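PDB 4F21: Carboxylesterase/phospholipase family protein from Francisella tularensis subsp. tularensis, which probably hydrolyses carboxylic esters, as a serine hydrolase of the alpha/beta-hydrolase superfamily related to carboxylesterases and phospholipases. Local coordinates for residues R37-L43 with N133-F139; Y59-S63 with I236-A241; I110-I114 with I145-T149; T165-W170 with L205-L209; K182-V188 with G213-K219. One frame throughout, in Å; residues are numbered along the deposited sequence.

The five contacts take in the central sheet of an alpha/beta hydrolase and the elements packed around it. Contacts 1 and 5 are both parallel strand pairs of that sheet, their centres about 15 Å apart: contact 1 is internal, while contact 5 adds the outermost strand 216-221. Helix 230-243, in contact 2, touches both through Phe239. Contact 3 joins helices 111-126 and 144-150, which come before and after strand 134-139 of contact 1. Contact 4 leads from the loop after strand 159-163 to helix 199-210, the crossover helix of contact 5. Contact 2 spans most of the chain, enclosing contacts 3, 4 and 5 and tying an early loop to the C-terminal helix.

Contact 1 (R37-L43 with N133-F139); sequences RFCVIWL and NIILAGF
Cys39 and Ile134 sit side by side, CA to CA 4.6 Å, in two neighbouring parallel strands that diverge by only 17°. Residues 39, 41 and 43 turn their N-H and C=O groups to this partner. Cys39 N reaches Asn133 O at 3.0 Å, Ile135 N takes Cys39 O at 2.9 Å, and the alternation runs on through Ile41 and Ala137 to Leu43, before a weak last bond from Phe139 N to Leu43 O. Val40 turns its backbone the other way, to Arg68 and Ile70 of strand 67-72.

On the face carrying Cys39, Ile41 and Leu43, Ile41 lies alongside Leu136, pointing the same way, with CB 3.7 Å from Leu136 CD2. With CG1 beside the backbone N (chi1 -55°), its CD1 meets both Leu136 CD2 and Ile134 CG2. On the other face Trp42 CE3, on the benzo ring, comes obliquely to within 3.6 Å of Ala137 CB. At the strand start, the Asn133 amide lies 12° from parallel to the Phe38 ring, ND2 3.5 Å from CE1.

The backbone N-H and C=O groups between the strands are thus paired inside a buried, apolar surrounding, in the strand that leads to Ser140.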
# COMPACT_ATOMS: atom_id res chain seq x y z
N ARG A 37 -5.95 -17.49 -9.24
CA ARG A 37 -4.76 -17.33 -10.06
C ARG A 37 -4.05 -16.05 -9.64
O ARG A 37 -2.84 -15.91 -9.81
CB ARG A 37 -5.13 -17.31 -11.54
CG ARG A 37 -3.95 -17.45 -12.50
CD ARG A 37 -4.40 -17.96 -13.87
NE ARG A 37 -5.34 -17.06 -14.54
CZ ARG A 37 -5.00 -16.12 -15.42
NH1 ARG A 37 -3.72 -15.95 -15.74
NH2 ARG A 37 -5.92 -15.35 -15.97
N PHE A 38 -4.82 -15.13 -9.07
CA PHE A 38 -4.30 -13.83 -8.66
C PHE A 38 -4.62 -13.55 -7.20
O PHE A 38 -5.43 -14.25 -6.60
CB PHE A 38 -4.87 -12.72 -9.55
CG PHE A 38 -4.67 -12.96 -11.02
CD1 PHE A 38 -3.40 -12.91 -11.58
CD2 PHE A 38 -5.74 -13.23 -11.85
CE1 PHE A 38 -3.21 -13.13 -12.92
CE2 PHE A 38 -5.56 -13.45 -13.20
CZ PHE A 38 -4.29 -13.40 -13.74
N CYS A 39 -3.99 -12.52 -6.63
CA CYS A 39 -4.21 -12.19 -5.22
C CYS A 39 -3.92 -10.73 -4.90
O CYS A 39 -2.95 -10.15 -5.38
CB CYS A 39 -3.37 -13.11 -4.32
SG CYS A 39 -3.63 -12.87 -2.54
N VAL A 40 -4.78 -10.13 -4.08
CA VAL A 40 -4.59 -8.75 -3.66
C VAL A 40 -4.55 -8.65 -2.14
O VAL A 40 -5.54 -8.91 -1.46
CB VAL A 40 -5.68 -7.81 -4.20
CG1 VAL A 40 -5.26 -6.35 -4.00
CG2 VAL A 40 -5.94 -8.08 -5.66
N ILE A 41 -3.38 -8.29 -1.61
CA ILE A 41 -3.23 -8.07 -0.19
C ILE A 41 -3.53 -6.61 0.13
O ILE A 41 -2.75 -5.72 -0.21
CB ILE A 41 -1.81 -8.45 0.28
CG1 ILE A 41 -1.51 -9.90 -0.12
CG2 ILE A 41 -1.68 -8.28 1.79
CD1 ILE A 41 -0.17 -10.41 0.37
N TRP A 42 -4.68 -6.38 0.75
CA TRP A 42 -5.15 -5.04 1.09
C TRP A 42 -4.93 -4.73 2.56
O TRP A 42 -5.53 -5.36 3.44
CB TRP A 42 -6.64 -4.89 0.75
CG TRP A 42 -7.13 -3.48 0.76
CD1 TRP A 42 -7.50 -2.74 1.85
CD2 TRP A 42 -7.31 -2.62 -0.38
NE1 TRP A 42 -7.89 -1.48 1.46
CE2 TRP A 42 -7.79 -1.38 0.10
CE3 TRP A 42 -7.10 -2.78 -1.76
CZ2 TRP A 42 -8.06 -0.31 -0.75
CZ3 TRP A 42 -7.38 -1.71 -2.59
CH2 TRP A 42 -7.85 -0.49 -2.09
N LEU A 43 -4.07 -3.75 2.84
CA LEU A 43 -3.71 -3.39 4.21
C LEU A 43 -4.41 -2.12 4.68
O LEU A 43 -4.63 -1.19 3.90
CB LEU A 43 -2.20 -3.22 4.33
CG LEU A 43 -1.31 -4.32 3.76
CD1 LEU A 43 0.16 -3.99 3.97
CD2 LEU A 43 -1.65 -5.67 4.38
N ASN A 133 2.02 -12.26 -9.15
CA ASN A 133 0.57 -12.23 -9.31
C ASN A 133 -0.11 -11.83 -8.01
O ASN A 133 -1.32 -12.01 -7.84
CB ASN A 133 0.04 -13.58 -9.79
CG ASN A 133 0.66 -14.01 -11.10
OD1 ASN A 133 1.87 -13.90 -11.31
ND2 ASN A 133 -0.18 -14.51 -12.01
N ILE A 134 0.68 -11.29 -7.08
CA ILE A 134 0.16 -10.74 -5.84
C ILE A 134 0.40 -9.23 -5.82
O ILE A 134 1.51 -8.78 -6.10
CB ILE A 134 0.83 -11.36 -4.61
CG1 ILE A 134 0.80 -12.89 -4.71
CG2 ILE A 134 0.14 -10.89 -3.34
CD1 ILE A 134 1.52 -13.58 -3.57
N ILE A 135 -0.64 -8.47 -5.48
CA ILE A 135 -0.52 -7.01 -5.41
C ILE A 135 -0.65 -6.50 -3.97
O ILE A 135 -1.59 -6.84 -3.26
CB ILE A 135 -1.59 -6.32 -6.28
CG1 ILE A 135 -1.36 -6.62 -7.76
CG2 ILE A 135 -1.57 -4.81 -6.05
CD1 ILE A 135 -2.32 -5.88 -8.66
N LEU A 136 0.31 -5.68 -3.56
CA LEU A 136 0.26 -5.04 -2.24
C LEU A 136 -0.35 -3.64 -2.32
O LEU A 136 0.27 -2.70 -2.82
CB LEU A 136 1.66 -4.98 -1.62
CG LEU A 136 2.38 -6.32 -1.47
CD1 LEU A 136 3.79 -6.12 -0.94
CD2 LEU A 136 1.59 -7.24 -0.56
N ALA A 137 -1.57 -3.51 -1.83
CA ALA A 137 -2.25 -2.22 -1.80
C ALA A 137 -2.35 -1.73 -0.36
O ALA A 137 -2.54 -2.53 0.56
CB ALA A 137 -3.63 -2.33 -2.42
N GLY A 138 -2.23 -0.42 -0.17
CA GLY A 138 -2.30 0.14 1.17
C GLY A 138 -2.99 1.48 1.21
O GLY A 138 -2.93 2.25 0.26
N PHE A 139 -3.68 1.75 2.32
CA PHE A 139 -4.31 3.05 2.54
C PHE A 139 -3.81 3.70 3.82
O PHE A 139 -3.73 3.05 4.87
CB PHE A 139 -5.84 2.91 2.58
CG PHE A 139 -6.55 4.17 2.99
CD1 PHE A 139 -6.81 5.16 2.06
CD2 PHE A 139 -6.96 4.36 4.30
CE1 PHE A 139 -7.47 6.32 2.44
CE2 PHE A 139 -7.61 5.52 4.68
CZ PHE A 139 -7.87 6.50 3.75

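Contact 2 (Y59-S63 with I236-A241)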
# COMPACT_ATOMS: atom_id res chain seq x y z
N TYR A 59 -17.23 -3.00 -5.50
CA TYR A 59 -17.17 -1.68 -6.11
C TYR A 59 -16.39 -1.66 -7.42
O TYR A 59 -16.23 -0.60 -8.03
CB TYR A 59 -16.61 -0.66 -5.13
CG TYR A 59 -17.54 -0.35 -3.98
CD1 TYR A 59 -17.60 -1.18 -2.87
CD2 TYR A 59 -18.38 0.75 -4.02
CE1 TYR A 59 -18.46 -0.91 -1.82
CE2 TYR A 59 -19.24 1.03 -2.98
CZ TYR A 59 -19.28 0.20 -1.88
OH TYR A 59 -20.14 0.47 -0.84
N PHE A 60 -15.91 -2.82 -7.85
CA PHE A 60 -15.04 -2.90 -9.01
C PHE A 60 -15.73 -3.47 -10.24
O PHE A 60 -16.76 -4.15 -10.13
CB PHE A 60 -13.80 -3.73 -8.67
CG PHE A 60 -12.99 -3.16 -7.54
CD1 PHE A 60 -12.95 -1.80 -7.32
CD2 PHE A 60 -12.28 -4.00 -6.70
CE1 PHE A 60 -12.21 -1.27 -6.29
CE2 PHE A 60 -11.54 -3.47 -5.66
CZ PHE A 60 -11.50 -2.11 -5.45
N ASP A 61 -15.16 -3.19 -11.41
CA ASP A 61 -15.71 -3.67 -12.68
C ASP A 61 -14.86 -4.75 -13.33
O ASP A 61 -15.08 -5.11 -14.49
CB ASP A 61 -15.87 -2.50 -13.67
CG ASP A 61 -16.68 -1.36 -13.10
OD1 ASP A 61 -17.66 -1.62 -12.38
OD2 ASP A 61 -16.32 -0.19 -13.37
N VAL A 62 -13.88 -5.27 -12.60
CA VAL A 62 -12.97 -6.29 -13.13
C VAL A 62 -13.40 -7.68 -12.69
O VAL A 62 -13.89 -7.84 -11.57
CB VAL A 62 -11.54 -6.06 -12.65
CG1 VAL A 62 -10.55 -6.90 -13.46
CG2 VAL A 62 -11.20 -4.61 -12.76
N SER A 63 -13.20 -8.66 -13.56
CA SER A 63 -13.55 -10.04 -13.25
C SER A 63 -12.82 -10.53 -12.01
O SER A 63 -11.59 -10.57 -11.97
CB SER A 63 -13.27 -10.96 -14.45
OG SER A 63 -11.90 -10.97 -14.81
N ILE A 236 -8.71 2.19 -9.42
CA ILE A 236 -8.14 1.06 -8.71
C ILE A 236 -8.51 -0.22 -9.44
O ILE A 236 -7.66 -1.06 -9.75
CB ILE A 236 -8.70 0.99 -7.27
CG1 ILE A 236 -8.14 2.12 -6.42
CG2 ILE A 236 -8.39 -0.36 -6.64
CD1 ILE A 236 -8.78 2.22 -5.07
N SER A 237 -9.81 -0.35 -9.71
CA SER A 237 -10.35 -1.42 -10.53
C SER A 237 -9.53 -1.55 -11.82
O SER A 237 -9.00 -2.61 -12.13
CB SER A 237 -11.81 -1.14 -10.87
OG SER A 237 -12.19 -1.77 -12.08
N ASN A 238 -9.42 -0.44 -12.53
CA ASN A 238 -8.67 -0.41 -13.78
C ASN A 238 -7.19 -0.79 -13.61
O ASN A 238 -6.58 -1.34 -14.53
CB ASN A 238 -8.83 0.94 -14.48
CG ASN A 238 -10.21 1.12 -15.09
OD1 ASN A 238 -10.93 2.07 -14.78
ND2 ASN A 238 -10.59 0.19 -15.96
N PHE A 239 -6.62 -0.53 -12.44
CA PHE A 239 -5.25 -0.94 -12.16
C PHE A 239 -5.15 -2.45 -12.04
O PHE A 239 -4.33 -3.08 -12.70
CB PHE A 239 -4.70 -0.28 -10.89
CG PHE A 239 -3.28 -0.69 -10.56
CD1 PHE A 239 -2.20 0.01 -11.07
CD2 PHE A 239 -3.03 -1.77 -9.73
CE1 PHE A 239 -0.90 -0.35 -10.77
CE2 PHE A 239 -1.73 -2.15 -9.42
CZ PHE A 239 -0.67 -1.44 -9.94
N ILE A 240 -5.99 -3.02 -11.18
CA ILE A 240 -6.05 -4.48 -11.04
C ILE A 240 -6.28 -5.16 -12.40
O ILE A 240 -5.69 -6.20 -12.70
CB ILE A 240 -7.12 -4.90 -10.02
CG1 ILE A 240 -6.71 -4.45 -8.62
CG2 ILE A 240 -7.34 -6.41 -10.06
CD1 ILE A 240 -7.84 -3.89 -7.79
N ALA A 241 -7.12 -4.55 -13.23
CA ALA A 241 -7.39 -5.07 -14.57
C ALA A 241 -6.17 -4.99 -15.49
O ALA A 241 -5.87 -5.94 -16.21
CB ALA A 241 -8.57 -4.33 -15.19
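Ser237 OG receives a weak hydrogen bond from Asp61 N, long at 3.4 Å but fairly straight, with an angle of 161° at the hydrogen. The hydroxyl lies anti to the serine's backbone N (chi1 154°), which swings it out from helix 230-243 toward the loop of residues 59-63. Its carbonyl stays in the helix, where Ser237 O accepts Ala241 N at 2.9 Å. The model puts Val62 CG2 3.0 Å from Ser237 O, a spacing doubtful in its detail.

The rest of the contact is apolar. Phe60 and Val62 aim their CB atoms at the helix from either side of Asp61. The ring of Phe60 lies obliquely against the helix: CD1 is 3.8 Å from Ser237 CB, while its far end, CZ, comes 3.8 Å from Ile236 CG2. Ile240 CD1 approaches CE2 more loosely. One turn further on, both branches of Val62 straddle the methyl of Ala241, CG2 at 3.6 Å and CG1 at 3.7 Å from CB.

The loop, between strands 38-44 and 67-72, thus packs on the C-terminal helix of the alpha/beta-hydrolase fold. Phe60 also meets Ile233 of the helix, and Val62 meets Ile246 in the tail beyond it. Ile236 and Ile240 also reach Met161 of strand 159-163, as does Phe239.

Contact 3 (I110-I114 with I145-T149)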
# COMPACT_ATOMS: atom_id res chain seq x y z
N ILE A 110 7.74 -0.78 11.74
CA ILE A 110 7.63 -0.98 10.30
C ILE A 110 8.18 -2.35 9.90
O ILE A 110 7.43 -3.21 9.42
CB ILE A 110 8.40 0.10 9.53
CG1 ILE A 110 7.97 1.49 9.98
CG2 ILE A 110 8.20 -0.06 8.03
CD1 ILE A 110 8.77 2.61 9.35
N ASN A 111 9.48 -2.54 10.11
CA ASN A 111 10.18 -3.77 9.75
C ASN A 111 9.41 -5.05 10.06
O ASN A 111 9.10 -5.83 9.16
CB ASN A 111 11.56 -3.83 10.43
CG ASN A 111 12.56 -2.86 9.81
OD1 ASN A 111 13.19 -2.08 10.52
ND2 ASN A 111 12.71 -2.91 8.50
N SER A 112 9.08 -5.24 11.34
CA SER A 112 8.33 -6.40 11.79
C SER A 112 7.08 -6.58 10.94
O SER A 112 6.86 -7.64 10.36
CB SER A 112 7.94 -6.26 13.26
OG SER A 112 7.18 -5.09 13.48
N SER A 113 6.30 -5.50 10.83
CA SER A 113 5.07 -5.51 10.05
C SER A 113 5.36 -5.96 8.62
O SER A 113 4.65 -6.81 8.08
CB SER A 113 4.43 -4.12 10.04
OG SER A 113 3.19 -4.15 9.36
N ILE A 114 6.42 -5.40 8.04
CA ILE A 114 6.83 -5.77 6.69
C ILE A 114 7.00 -7.28 6.62
O ILE A 114 6.42 -7.94 5.75
CB ILE A 114 8.15 -5.09 6.28
CG1 ILE A 114 7.94 -3.58 6.13
CG2 ILE A 114 8.68 -5.69 4.99
CD1 ILE A 114 9.19 -2.83 5.73
N ILE A 145 3.45 0.03 4.52
CA ILE A 145 3.91 -1.35 4.62
C ILE A 145 3.74 -2.12 3.30
O ILE A 145 4.12 -3.29 3.20
CB ILE A 145 3.19 -2.10 5.77
CG1 ILE A 145 2.98 -1.15 6.95
CG2 ILE A 145 3.99 -3.31 6.22
CD1 ILE A 145 4.26 -0.72 7.64
N ALA A 146 3.18 -1.46 2.30
CA ALA A 146 2.99 -2.09 0.99
C ALA A 146 4.13 -1.74 0.04
O ALA A 146 4.68 -2.60 -0.65
CB ALA A 146 1.66 -1.69 0.40
N THR A 147 4.47 -0.45 0.01
CA THR A 147 5.52 0.04 -0.86
C THR A 147 6.88 -0.48 -0.39
O THR A 147 7.52 -1.26 -1.09
CB THR A 147 5.53 1.59 -0.91
OG1 THR A 147 4.32 2.04 -1.53
CG2 THR A 147 6.71 2.10 -1.71
N TYR A 148 7.28 -0.06 0.81
CA TYR A 148 8.55 -0.46 1.43
C TYR A 148 8.80 -1.96 1.35
O TYR A 148 9.93 -2.39 1.10
CB TYR A 148 8.59 -0.04 2.90
CG TYR A 148 9.12 1.36 3.13
CD1 TYR A 148 10.11 1.89 2.32
CD2 TYR A 148 8.64 2.14 4.17
CE1 TYR A 148 10.60 3.17 2.53
CE2 TYR A 148 9.12 3.41 4.40
CZ TYR A 148 10.09 3.92 3.58
OH TYR A 148 10.56 5.19 3.80
N THR A 149 7.75 -2.75 1.57
CA THR A 149 7.85 -4.20 1.45
C THR A 149 8.26 -4.60 0.04
O THR A 149 9.29 -5.25 -0.16
CB THR A 149 6.52 -4.88 1.80
OG1 THR A 149 6.20 -4.63 3.17
CG2 THR A 149 6.61 -6.38 1.56
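Ile114 and Ile145 meet where two helices of the alpha/beta-hydrolase fold pack together, the start of helix 111-126 against helix 144-150. Ile145 CG2 touches both Ile114 CG1, 4.0 Å away, and Ser113 OG at 3.3 Å, while its CD1 reaches Ile110 CG2 at 4.0 Å. Ile114 in turn is framed by the next turn of the partner: CD1 lies against Tyr148 CB, and the side chains of Ile114 and Thr149 run antiparallel alongside one another.

The second shell sets these groups. A chi1 of -176° carries Ser113 OG to the side of Ile145 CG2, but its polar need is met by Ile76 O, so toward Ile145 it offers only van der Waals contact. Phe173 of helix 170-173 stacks on the Tyr148 ring and touches Ile110 and Ile114, closing the cluster. Thr149 OG1 donates to Ile145 O in its own helix, a bond modelled doubtfully short, and the 3.3 Å from that hydroxyl to Ile114 CG2 rests on a poorly ordered side chain.

Contact 4 (T165-W170 with L205-L209)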
# COMPACT_ATOMS: atom_id res chain seq x y z
N THR A 165 -0.94 7.93 1.37
CA THR A 165 0.15 7.51 2.24
C THR A 165 1.48 8.21 1.96
O THR A 165 1.92 8.30 0.82
CB THR A 165 0.37 5.99 2.16
OG1 THR A 165 -0.84 5.31 2.52
CG2 THR A 165 1.47 5.58 3.10
N TYR A 166 2.11 8.69 3.03
CA TYR A 166 3.42 9.33 2.94
C TYR A 166 4.54 8.29 3.03
O TYR A 166 4.27 7.10 3.19
CB TYR A 166 3.57 10.40 4.03
CG TYR A 166 3.68 9.87 5.45
CD1 TYR A 166 2.84 8.87 5.91
CD2 TYR A 166 4.62 10.39 6.32
CE1 TYR A 166 2.94 8.40 7.21
CE2 TYR A 166 4.73 9.93 7.62
CZ TYR A 166 3.89 8.93 8.06
OH TYR A 166 4.01 8.47 9.35
N LEU A 167 5.78 8.74 2.92
CA LEU A 167 6.92 7.83 2.93
C LEU A 167 7.87 8.15 4.08
O LEU A 167 8.84 8.89 3.91
CB LEU A 167 7.66 7.92 1.59
CG LEU A 167 8.33 6.65 1.07
CD1 LEU A 167 7.38 5.47 1.14
CD2 LEU A 167 8.81 6.86 -0.36
N PRO A 168 7.60 7.58 5.27
CA PRO A 168 8.38 7.85 6.48
C PRO A 168 9.66 7.03 6.54
O PRO A 168 9.77 6.03 5.84
CB PRO A 168 7.44 7.40 7.60
CG PRO A 168 6.71 6.27 6.99
CD PRO A 168 6.51 6.63 5.54
N ALA A 169 10.61 7.46 7.38
CA ALA A 169 11.87 6.76 7.58
C ALA A 169 12.56 6.41 6.26
O ALA A 169 13.17 5.35 6.13
CB ALA A 169 11.65 5.50 8.41
N TRP A 170 12.46 7.32 5.30
CA TRP A 170 13.06 7.12 3.98
C TRP A 170 14.57 6.92 4.07
O TRP A 170 15.16 6.25 3.23
CB TRP A 170 12.71 8.29 3.05
CG TRP A 170 13.37 8.23 1.70
CD1 TRP A 170 14.38 9.03 1.25
CD2 TRP A 170 13.08 7.31 0.64
NE1 TRP A 170 14.73 8.67 -0.03
CE2 TRP A 170 13.95 7.62 -0.43
CE3 TRP A 170 12.17 6.27 0.48
CZ2 TRP A 170 13.93 6.93 -1.63
CZ3 TRP A 170 12.15 5.58 -0.72
CH2 TRP A 170 13.03 5.91 -1.76
N LEU A 205 6.20 10.64 -1.79
CA LEU A 205 6.30 9.19 -2.00
C LEU A 205 6.51 8.87 -3.48
O LEU A 205 7.42 8.11 -3.83
CB LEU A 205 5.05 8.48 -1.48
CG LEU A 205 4.90 6.97 -1.67
CD1 LEU A 205 4.24 6.34 -0.45
CD2 LEU A 205 4.08 6.64 -2.91
N SER A 206 5.67 9.44 -4.34
CA SER A 206 5.74 9.19 -5.78
C SER A 206 7.09 9.59 -6.38
O SER A 206 7.67 8.85 -7.16
CB SER A 206 4.61 9.91 -6.51
OG SER A 206 4.73 9.75 -7.91
N ASP A 207 7.56 10.78 -6.02
CA ASP A 207 8.83 11.29 -6.52
C ASP A 207 10.00 10.48 -5.98
O ASP A 207 10.92 10.14 -6.72
CB ASP A 207 9.00 12.77 -6.17
CG ASP A 207 8.28 13.69 -7.14
OD1 ASP A 207 8.87 14.00 -8.20
OD2 ASP A 207 7.15 14.12 -6.85
N LYS A 208 9.97 10.18 -4.68
CA LYS A 208 11.04 9.40 -4.06
C LYS A 208 11.05 7.95 -4.54
O LYS A 208 12.04 7.25 -4.37
CB LYS A 208 10.98 9.47 -2.53
CG LYS A 208 11.49 10.79 -1.96
CD LYS A 208 11.80 10.70 -0.47
CE LYS A 208 10.57 10.36 0.34
NZ LYS A 208 10.75 10.66 1.79
N LEU A 209 9.95 7.51 -5.14
CA LEU A 209 9.93 6.22 -5.81
C LEU A 209 10.42 6.36 -7.25
O LEU A 209 11.05 5.45 -7.79
CB LEU A 209 8.52 5.61 -5.79
CG LEU A 209 8.04 5.04 -4.46
CD1 LEU A 209 6.61 4.56 -4.58
CD2 LEU A 209 8.95 3.90 -4.01
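Trp170 and Lys208 run alongside one another, pointing opposite ways, with Lys208 CD over one face of the indole. Lys208 CD sits 3.5 Å from the centroid of the five-membered ring and only 7° off its normal, a well-formed CH-pi contact. A bend at chi3 (-62°) turns the rest of the chain back over the ring toward Trp170 CB. There NZ gives a weak bond to Leu167 O, 3.4 Å away, but its main partner is the carboxylate of Asp204, one turn earlier in the same helix, which should steady the aliphatic stem on the ring.

Leu167 and Leu205 meet at about a right angle, branch to branch, with CD1 to CD1 at 3.6 Å. The same Leu205 CD1 also packs near the backbone, 3.3 Å from Thr165 O. Thr165 OG1 bonds to the backbone O of Ser140, itself the probable nucleophile, and to Leu163 O.

This is the loop that follows strand 159-163 in an alpha/beta hydrolase, passing into short helix 170-173 at the N-cap residue Ala169, and here it is clasped by helix 199-210, the connection between the last two strands of the sheet.

Contact 5 (K182-V188 with G213-K219)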
# COMPACT_ATOMS: atom_id res chain seq x y z
N LYS A 182 12.22 -2.96 -9.60
CA LYS A 182 12.34 -1.63 -10.18
C LYS A 182 11.66 -1.57 -11.54
O LYS A 182 12.26 -1.88 -12.57
CB LYS A 182 13.80 -1.19 -10.28
CG LYS A 182 14.39 -0.77 -8.95
CD LYS A 182 15.76 -0.13 -9.12
CE LYS A 182 16.40 0.16 -7.78
NZ LYS A 182 17.79 0.65 -7.92
N GLY A 183 10.39 -1.17 -11.54
CA GLY A 183 9.62 -1.08 -12.76
C GLY A 183 8.33 -1.86 -12.67
O GLY A 183 7.63 -2.03 -13.66
N LEU A 184 8.01 -2.36 -11.47
CA LEU A 184 6.74 -3.04 -11.26
C LEU A 184 5.63 -2.00 -11.23
O LEU A 184 5.87 -0.86 -10.82
CB LEU A 184 6.75 -3.86 -9.97
CG LEU A 184 6.23 -3.22 -8.68
CD1 LEU A 184 6.00 -4.28 -7.62
CD2 LEU A 184 7.19 -2.17 -8.16
N PRO A 185 4.43 -2.37 -11.68
CA PRO A 185 3.28 -1.46 -11.70
C PRO A 185 2.93 -0.87 -10.34
O PRO A 185 2.43 -1.57 -9.46
CB PRO A 185 2.14 -2.37 -12.18
CG PRO A 185 2.82 -3.38 -13.02
CD PRO A 185 4.13 -3.65 -12.34
N ILE A 186 3.21 0.41 -10.16
CA ILE A 186 2.88 1.11 -8.92
C ILE A 186 1.82 2.16 -9.19
O ILE A 186 1.94 2.97 -10.11
CB ILE A 186 4.12 1.77 -8.29
CG1 ILE A 186 5.16 0.71 -7.95
CG2 ILE A 186 3.73 2.56 -7.05
CD1 ILE A 186 6.43 1.27 -7.34
N LEU A 187 0.77 2.15 -8.38
CA LEU A 187 -0.27 3.17 -8.47
C LEU A 187 -0.31 3.99 -7.19
O LEU A 187 -0.57 3.46 -6.11
CB LEU A 187 -1.64 2.53 -8.70
CG LEU A 187 -2.83 3.49 -8.66
CD1 LEU A 187 -2.75 4.51 -9.79
CD2 LEU A 187 -4.15 2.74 -8.71
N VAL A 188 -0.05 5.28 -7.33
CA VAL A 188 -0.16 6.20 -6.21
C VAL A 188 -1.43 7.03 -6.38
O VAL A 188 -1.68 7.59 -7.44
CB VAL A 188 1.05 7.15 -6.15
CG1 VAL A 188 1.00 7.98 -4.87
CG2 VAL A 188 2.34 6.37 -6.22
N GLY A 213 13.98 4.53 -8.97
CA GLY A 213 14.00 3.58 -10.07
C GLY A 213 12.66 2.90 -10.27
O GLY A 213 12.52 2.01 -11.10
N PHE A 214 11.66 3.33 -9.49
CA PHE A 214 10.32 2.77 -9.60
C PHE A 214 9.36 3.79 -10.20
O PHE A 214 8.91 4.72 -9.52
CB PHE A 214 9.80 2.36 -8.22
CG PHE A 214 10.62 1.29 -7.55
CD1 PHE A 214 10.23 -0.04 -7.60
CD2 PHE A 214 11.78 1.62 -6.86
CE1 PHE A 214 10.98 -1.01 -6.97
CE2 PHE A 214 12.53 0.65 -6.24
CZ PHE A 214 12.13 -0.67 -6.29
N ALA A 215 9.04 3.62 -11.48
CA ALA A 215 8.08 4.49 -12.14
C ALA A 215 6.67 4.22 -11.62
O ALA A 215 6.34 3.08 -11.28
CB ALA A 215 8.13 4.29 -13.64
N ASN A 216 5.85 5.26 -11.55
CA ASN A 216 4.50 5.13 -11.02
C ASN A 216 3.54 6.17 -11.59
O ASN A 216 3.95 7.28 -11.95
CB ASN A 216 4.51 5.23 -9.49
CG ASN A 216 4.92 6.60 -8.99
OD1 ASN A 216 4.10 7.52 -8.90
ND2 ASN A 216 6.19 6.75 -8.64
N GLU A 217 2.27 5.80 -11.68
CA GLU A 217 1.21 6.74 -12.05
C GLU A 217 0.78 7.51 -10.81
O GLU A 217 0.36 6.91 -9.82
CB GLU A 217 0.00 5.99 -12.61
CG GLU A 217 0.15 5.48 -14.03
CD GLU A 217 -1.03 4.62 -14.45
OE1 GLU A 217 -1.45 3.76 -13.65
OE2 GLU A 217 -1.54 4.81 -15.57
N TYR A 218 0.89 8.83 -10.86
CA TYR A 218 0.41 9.65 -9.76
C TYR A 218 -0.97 10.22 -10.09
O TYR A 218 -1.12 11.01 -11.03
CB TYR A 218 1.40 10.78 -9.44
CG TYR A 218 0.97 11.62 -8.26
CD1 TYR A 218 1.36 11.29 -6.97
CD2 TYR A 218 0.16 12.74 -8.43
CE1 TYR A 218 0.96 12.05 -5.89
CE2 TYR A 218 -0.24 13.50 -7.36
CZ TYR A 218 0.16 13.16 -6.09
OH TYR A 218 -0.24 13.92 -5.01
N LYS A 219 -1.97 9.82 -9.32
CA LYS A 219 -3.34 10.25 -9.56
C LYS A 219 -3.93 10.94 -8.33
O LYS A 219 -4.40 10.28 -7.41
CB LYS A 219 -4.20 9.05 -9.96
CG LYS A 219 -3.58 8.19 -11.04
CD LYS A 219 -4.61 7.34 -11.75
CE LYS A 219 -4.01 6.70 -12.99
NZ LYS A 219 -5.05 6.03 -13.82
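Val188 is bonded at both ends to the edge strand: its N gives to Glu217 O at 3.0 Å, and its O accepts Lys219 N at 2.9 Å, with angles at the hydrogen of 159° and 161°. One step back, Glu217 N reaches Ile186 O over a longer 3.3 Å. Leu187, between them, faces the opposite way and pairs its backbone with Ile160 of strand 159-163.

Asn216 CG takes the position between N and carbonyl carbon (chi1 66°), which brings OD1 to 3.4 Å from Val188 CG2. Its polar needs are met elsewhere: OD1 by Ser206 OG of helix 199-210, and ND2 is hydrogen-bonded too. Tyr218 lies against Val188 on the same face, CD1 to CG1 3.9 Å, while on the opposite face Leu187 CD1 meets the extended stem of Lys219 at about a right angle.

Before the strands begin, Lys182 crosses Phe214 at about a right angle. Its CG hangs over the ring in a CH-pi contact, 3.8 Å from the centroid, as Leu184 CD2 comes at the ring edge and Ile186 CD1 packs on Phe214 CB. Phe214 N is probably held by Leu209 O, just past the Schellman turn at Gly213 that ends helix 199-210.

In this beta-alpha-beta unit the chemistry is divided: backbone bonds join the strands, Asn216 links strand to crossover helix, and apolar contacts around Phe214 join the two segments ahead of the strands.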